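Local coordinates for protein aftrax (PDB 3ZC0) that binds and cleaves duplex RNA as an archaeal C3PO, using a site that holds magnesium, at residues E[78-88]-E[102-113]. The protein carries 1 engineered substitution. Residues are numbered along the deposited sequence; the frame is centred on the assembly and turned at random.
Sequences NDAMQELVEAI and IDLEVTPAAFLN. With MG (magnesium ion), chain U; nucleotides of chain O.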
loop_
_atom_site.group_PDB
_atom_site.type_symbol
_atom_site.label_atom_id
_atom_site.label_comp_id
_atom_site.label_asym_id
_atom_site.label_seq_id
_atom_site.Cartn_x
_atom_site.Cartn_y
_atom_site.Cartn_z
ATOM N N ASN E 78 -0.127 -24.084 0.381
ATOM C CA ASN E 78 -1.175 -23.502 -0.444
ATOM C C ASN E 78 -0.787 -23.159 -1.879
ATOM O O ASN E 78 -1.329 -23.745 -2.822
ATOM C CB ASN E 78 -1.801 -22.291 0.233
ATOM C CG ASN E 78 -3.305 -22.295 0.111
ATOM O OD1 ASN E 78 -3.929 -23.364 0.093
ATOM N ND2 ASN E 78 -3.899 -21.110 -0.001
ATOM N N ASP E 79 0.145 -22.221 -2.033
ATOM C CA ASP E 79 0.567 -21.756 -3.355
ATOM C C ASP E 79 0.882 -22.916 -4.331
ATOM O O ASP E 79 0.266 -23.053 -5.413
ATOM C CB ASP E 79 1.770 -20.807 -3.226
ATOM C CG ASP E 79 1.384 -19.384 -2.776
ATOM O OD1 ASP E 79 0.216 -19.114 -2.428
ATOM O OD2 ASP E 79 2.280 -18.513 -2.767
ATOM N N ALA E 80 1.819 -23.770 -3.931
ATOM C CA ALA E 80 2.251 -24.861 -4.795
ATOM C C ALA E 80 1.121 -25.864 -5.099
ATOM O O ALA E 80 1.027 -26.381 -6.223
ATOM C CB ALA E 80 3.489 -25.570 -4.204
ATOM N N MET E 81 0.259 -26.151 -4.121
ATOM C CA MET E 81 -0.846 -27.072 -4.420
ATOM C C MET E 81 -1.834 -26.463 -5.418
ATOM O O MET E 81 -2.325 -27.149 -6.316
ATOM C CB MET E 81 -1.505 -27.634 -3.154
ATOM C CG MET E 81 -0.637 -28.708 -2.521
ATOM S SD MET E 81 -1.233 -29.524 -1.039
ATOM C CE MET E 81 -2.223 -28.259 -0.272
ATOM N N GLN E 82 -2.059 -25.160 -5.297
ATOM C CA GLN E 82 -2.789 -24.418 -6.316
ATOM C C GLN E 82 -2.165 -24.532 -7.733
ATOM O O GLN E 82 -2.889 -24.770 -8.715
ATOM C CB GLN E 82 -2.909 -22.961 -5.893
ATOM C CG GLN E 82 -3.664 -22.099 -6.865
ATOM C CD GLN E 82 -3.688 -20.653 -6.431
ATOM O OE1 GLN E 82 -3.601 -19.740 -7.261
ATOM N NE2 GLN E 82 -3.804 -20.431 -5.120
ATOM N N GLU E 83 -0.841 -24.365 -7.850
ATOM C CA GLU E 83 -0.175 -24.509 -9.166
ATOM C C GLU E 83 -0.248 -25.936 -9.733
ATOM O O GLU E 83 -0.314 -26.143 -10.955
ATOM C CB GLU E 83 1.293 -24.067 -9.119
ATOM C CG GLU E 83 1.516 -22.626 -8.700
ATOM C CD GLU E 83 1.609 -21.659 -9.878
ATOM O OE1 GLU E 83 1.126 -21.985 -10.995
ATOM O OE2 GLU E 83 2.176 -20.561 -9.673
ATOM N N LEU E 84 -0.220 -26.918 -8.838
ATOM C CA LEU E 84 -0.319 -28.304 -9.256
ATOM C C LEU E 84 -1.715 -28.582 -9.790
ATOM O O LEU E 84 -1.871 -29.176 -10.868
ATOM C CB LEU E 84 -0.013 -29.222 -8.088
ATOM C CG LEU E 84 0.119 -30.699 -8.415
ATOM C CD1 LEU E 84 0.810 -30.902 -9.764
ATOM C CD2 LEU E 84 0.924 -31.325 -7.301
ATOM N N VAL E 85 -2.732 -28.147 -9.049
ATOM C CA VAL E 85 -4.095 -28.255 -9.556
ATOM C C VAL E 85 -4.225 -27.546 -10.908
ATOM O O VAL E 85 -4.768 -28.127 -11.846
ATOM C CB VAL E 85 -5.159 -27.735 -8.570
ATOM C CG1 VAL E 85 -6.536 -27.844 -9.190
ATOM C CG2 VAL E 85 -5.119 -28.514 -7.269
ATOM N N GLU E 86 -3.706 -26.320 -11.022
ATOM C CA GLU E 86 -3.802 -25.573 -12.278
ATOM C C GLU E 86 -3.257 -26.399 -13.447
ATOM O O GLU E 86 -3.955 -26.617 -14.454
ATOM C CB GLU E 86 -3.065 -24.222 -12.180
ATOM C CG GLU E 86 -3.112 -23.320 -13.452
ATOM C CD GLU E 86 -2.183 -22.110 -13.360
ATOM O OE1 GLU E 86 -1.477 -21.977 -12.344
ATOM O OE2 GLU E 86 -2.146 -21.284 -14.298
ATOM N N ALA E 87 -2.020 -26.872 -13.294
ATOM C CA ALA E 87 -1.352 -27.683 -14.324
ATOM C C ALA E 87 -2.133 -28.938 -14.707
ATOM O O ALA E 87 -2.236 -29.277 -15.900
ATOM C CB ALA E 87 0.056 -28.069 -13.863
ATOM N N ILE E 88 -2.678 -29.622 -13.696
ATOM C CA ILE E 88 -3.464 -30.821 -13.958
ATOM C C ILE E 88 -4.764 -30.509 -14.693
ATOM O O ILE E 88 -5.039 -31.079 -15.746
ATOM C CB ILE E 88 -3.809 -31.593 -12.692
ATOM C CG1 ILE E 88 -2.558 -32.244 -12.095
ATOM C CG2 ILE E 88 -4.847 -32.652 -13.028
ATOM C CD1 ILE E 88 -2.670 -32.511 -10.613
ATOM N N ILE E 102 -10.042 -34.877 -10.465
ATOM C CA ILE E 102 -8.628 -35.191 -10.398
ATOM C C ILE E 102 -8.305 -35.858 -9.054
ATOM O O ILE E 102 -8.461 -35.258 -7.985
ATOM C CB ILE E 102 -7.775 -33.957 -10.676
ATOM C CG1 ILE E 102 -7.982 -32.885 -9.603
ATOM C CG2 ILE E 102 -8.169 -33.403 -12.016
ATOM C CD1 ILE E 102 -6.908 -31.826 -9.581
ATOM N N ASP E 103 -7.900 -37.125 -9.107
ATOM C CA ASP E 103 -7.706 -37.875 -7.870
ATOM C C ASP E 103 -6.318 -37.672 -7.267
ATOM O O ASP E 103 -5.362 -38.389 -7.580
ATOM C CB ASP E 103 -8.065 -39.365 -8.017
ATOM C CG ASP E 103 -8.867 -39.899 -6.813
ATOM O OD1 ASP E 103 -10.121 -39.812 -6.828
ATOM O OD2 ASP E 103 -8.241 -40.385 -5.839
ATOM N N LEU E 104 -6.247 -36.645 -6.426
ATOM C CA LEU E 104 -5.157 -36.391 -5.497
ATOM C C LEU E 104 -5.547 -35.101 -4.811
ATOM O O LEU E 104 -5.649 -34.061 -5.452
ATOM C CB LEU E 104 -3.776 -36.291 -6.186
ATOM C CG LEU E 104 -3.245 -35.167 -7.103
ATOM C CD1 LEU E 104 -4.259 -34.713 -8.159
ATOM C CD2 LEU E 104 -2.667 -33.966 -6.318
ATOM N N GLU E 105 -5.836 -35.153 -3.524
ATOM C CA GLU E 105 -6.059 -33.896 -2.825
ATOM C C GLU E 105 -4.964 -33.733 -1.768
ATOM O O GLU E 105 -4.353 -34.748 -1.418
ATOM C CB GLU E 105 -7.502 -33.762 -2.306
ATOM C CG GLU E 105 -8.530 -33.444 -3.442
ATOM C CD GLU E 105 -9.754 -32.620 -2.993
ATOM O OE1 GLU E 105 -9.931 -32.355 -1.779
ATOM O OE2 GLU E 105 -10.547 -32.235 -3.874
ATOM N N VAL E 106 -4.613 -32.522 -1.298
ATOM C CA VAL E 106 -5.031 -31.151 -1.718
ATOM C C VAL E 106 -6.210 -30.479 -0.964
ATOM O O VAL E 106 -7.281 -31.063 -0.792
ATOM C CB VAL E 106 -5.072 -30.914 -3.260
ATOM C CG1 VAL E 106 -6.181 -29.964 -3.632
ATOM C CG2 VAL E 106 -3.722 -30.432 -3.749
ATOM N N THR E 107 -5.975 -29.252 -0.493
ATOM C CA THR E 107 -6.982 -28.490 0.252
ATOM C C THR E 107 -8.091 -27.978 -0.679
ATOM O O THR E 107 -7.859 -27.811 -1.869
ATOM C CB THR E 107 -6.316 -27.316 1.036
ATOM O OG1 THR E 107 -7.293 -26.319 1.364
ATOM C CG2 THR E 107 -5.222 -26.665 0.222
ATOM N N PRO E 108 -9.302 -27.745 -0.149
ATOM C CA PRO E 108 -10.411 -27.186 -0.928
ATOM C C PRO E 108 -10.054 -25.934 -1.718
ATOM O O PRO E 108 -10.296 -25.856 -2.936
ATOM C CB PRO E 108 -11.408 -26.786 0.160
ATOM C CG PRO E 108 -11.225 -27.785 1.192
ATOM C CD PRO E 108 -9.739 -28.100 1.210
ATOM N N ALA E 109 -9.495 -24.948 -1.022
ATOM C CA ALA E 109 -9.163 -23.670 -1.647
ATOM C C ALA E 109 -8.107 -23.773 -2.742
ATOM O O ALA E 109 -8.164 -23.014 -3.706
ATOM C CB ALA E 109 -8.748 -22.652 -0.607
ATOM N N ALA E 110 -7.151 -24.695 -2.609
ATOM C CA ALA E 110 -6.133 -24.878 -3.646
ATOM C C ALA E 110 -6.712 -25.508 -4.906
ATOM O O ALA E 110 -6.220 -25.298 -6.016
ATOM C CB ALA E 110 -4.988 -25.721 -3.136
ATOM N N PHE E 111 -7.753 -26.302 -4.714
ATOM C CA PHE E 111 -8.424 -27.004 -5.792
ATOM C C PHE E 111 -9.169 -25.951 -6.579
ATOM O O PHE E 111 -8.923 -25.748 -7.778
ATOM C CB PHE E 111 -9.412 -27.985 -5.156
ATOM C CG PHE E 111 -10.092 -28.902 -6.126
ATOM C CD1 PHE E 111 -9.422 -30.006 -6.634
ATOM C CD2 PHE E 111 -11.414 -28.689 -6.495
ATOM C CE1 PHE E 111 -10.036 -30.864 -7.514
ATOM C CE2 PHE E 111 -12.037 -29.536 -7.382
ATOM C CZ PHE E 111 -11.345 -30.628 -7.896
ATOM N N LEU E 112 -10.068 -25.261 -5.875
ATOM C CA LEU E 112 -10.905 -24.216 -6.470
ATOM C C LEU E 112 -10.081 -23.131 -7.187
ATOM O O LEU E 112 -10.360 -22.774 -8.353
ATOM C CB LEU E 112 -11.808 -23.591 -5.396
ATOM C CG LEU E 112 -13.179 -24.225 -5.139
ATOM C CD1 LEU E 112 -13.171 -25.723 -5.376
ATOM C CD2 LEU E 112 -13.626 -23.912 -3.728
ATOM N N ASN E 113 -9.063 -22.628 -6.485
ATOM C CA ASN E 113 -8.148 -21.624 -7.020
ATOM C C ASN E 113 -7.365 -22.147 -8.220
ATOM O O ASN E 113 -7.146 -21.419 -9.182
ATOM C CB ASN E 113 -7.153 -21.159 -5.952
ATOM C CG ASN E 113 -7.693 -20.048 -5.077
ATOM O OD1 ASN E 113 -8.724 -19.442 -5.376
ATOM N ND2 ASN E 113 -6.979 -19.759 -3.994
HETATM MG MG MG U . -0.904 -19.586 -14.825
ATOM P P G O 7 -2.506 -11.394 1.282
ATOM O OP1 G O 7 -3.539 -11.615 2.328
ATOM O OP2 G O 7 -1.589 -10.228 1.348
ATOM O "O5'" G O 7 -1.565 -12.674 1.188
ATOM C "C5'" G O 7 -2.107 -13.982 1.091
ATOM C "C4'" G O 7 -1.123 -14.945 0.475
ATOM O "O4'" G O 7 -0.758 -14.492 -0.858
ATOM C "C3'" G O 7 0.218 -15.106 1.179
ATOM O "O3'" G O 7 0.159 -15.937 2.328
ATOM C "C2'" G O 7 1.091 -15.661 0.062
ATOM O "O2'" G O 7 0.798 -17.029 -0.168
ATOM C "C1'" G O 7 0.576 -14.861 -1.138
ATOM N N9 G O 7 1.386 -13.646 -1.360
ATOM C C8 G O 7 1.085 -12.330 -1.100
ATOM N N7 G O 7 2.058 -11.515 -1.402
ATOM C C5 G O 7 3.060 -12.346 -1.882
ATOM C C6 G O 7 4.358 -12.055 -2.369
ATOM O O6 G O 7 4.922 -10.961 -2.475
ATOM N N1 G O 7 5.030 -13.210 -2.758
ATOM C C2 G O 7 4.528 -14.484 -2.690
ATOM N N2 G O 7 5.325 -15.475 -3.109
ATOM N N3 G O 7 3.323 -14.767 -2.243
ATOM C C4 G O 7 2.658 -13.658 -1.858
HETATM O O HOH W 1 -2.762 -18.882 -15.361
#
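Gln-82 and Ala-110 mark the close meeting of two helices in the all-helical Translin-family fold, an apolar contact between helix 73-94 and the start of helix 108-132 with the loop leading into it. The axes of the short helical segments approach to 7.7 Å, at 41° to each other, and alanine suits the crossing because its small side chain lets the CA atoms of Gln-82 and Ala-110 come within 4.3 Å. There the Gln-82 CA-H points at the Ala-110 carbonyl oxygen. Branched Val-85 serves two partners: CG1, anti to its own N (chi1 178°), lies against the carbonyl oxygen of Phe-111, and CG2 lies 4.1 Å from Val-106 CG1. The loop covers the flank formed by Met-81, Val-85 and Ile-88. Met-81 CB meets Val-106 CG2 at 3.6 Å, and its flexible thioether bends to bring CE to the methyl of Thr-107, the N-cap residue. Ile-88 divides its branches, CG2 against Ile-102 CG2 (3.6 Å) and CD1 against Leu-104 CD1. At the other border the long, extended Gln-82 chain reaches Asn-113, CD lying 3.5 Å from Asn-113 CB. Shortening Gln-82 to an alanine would probably uncover Asn-113 CB and open a gap beside Lys-169 of helix 166-187. These apolar contacts probably set the helix spacing; Glu-86 of helix 73-94 binds magnesium through OE2 (2.2 Å), together with Glu-121 of the partner helix and an RNA phosphate.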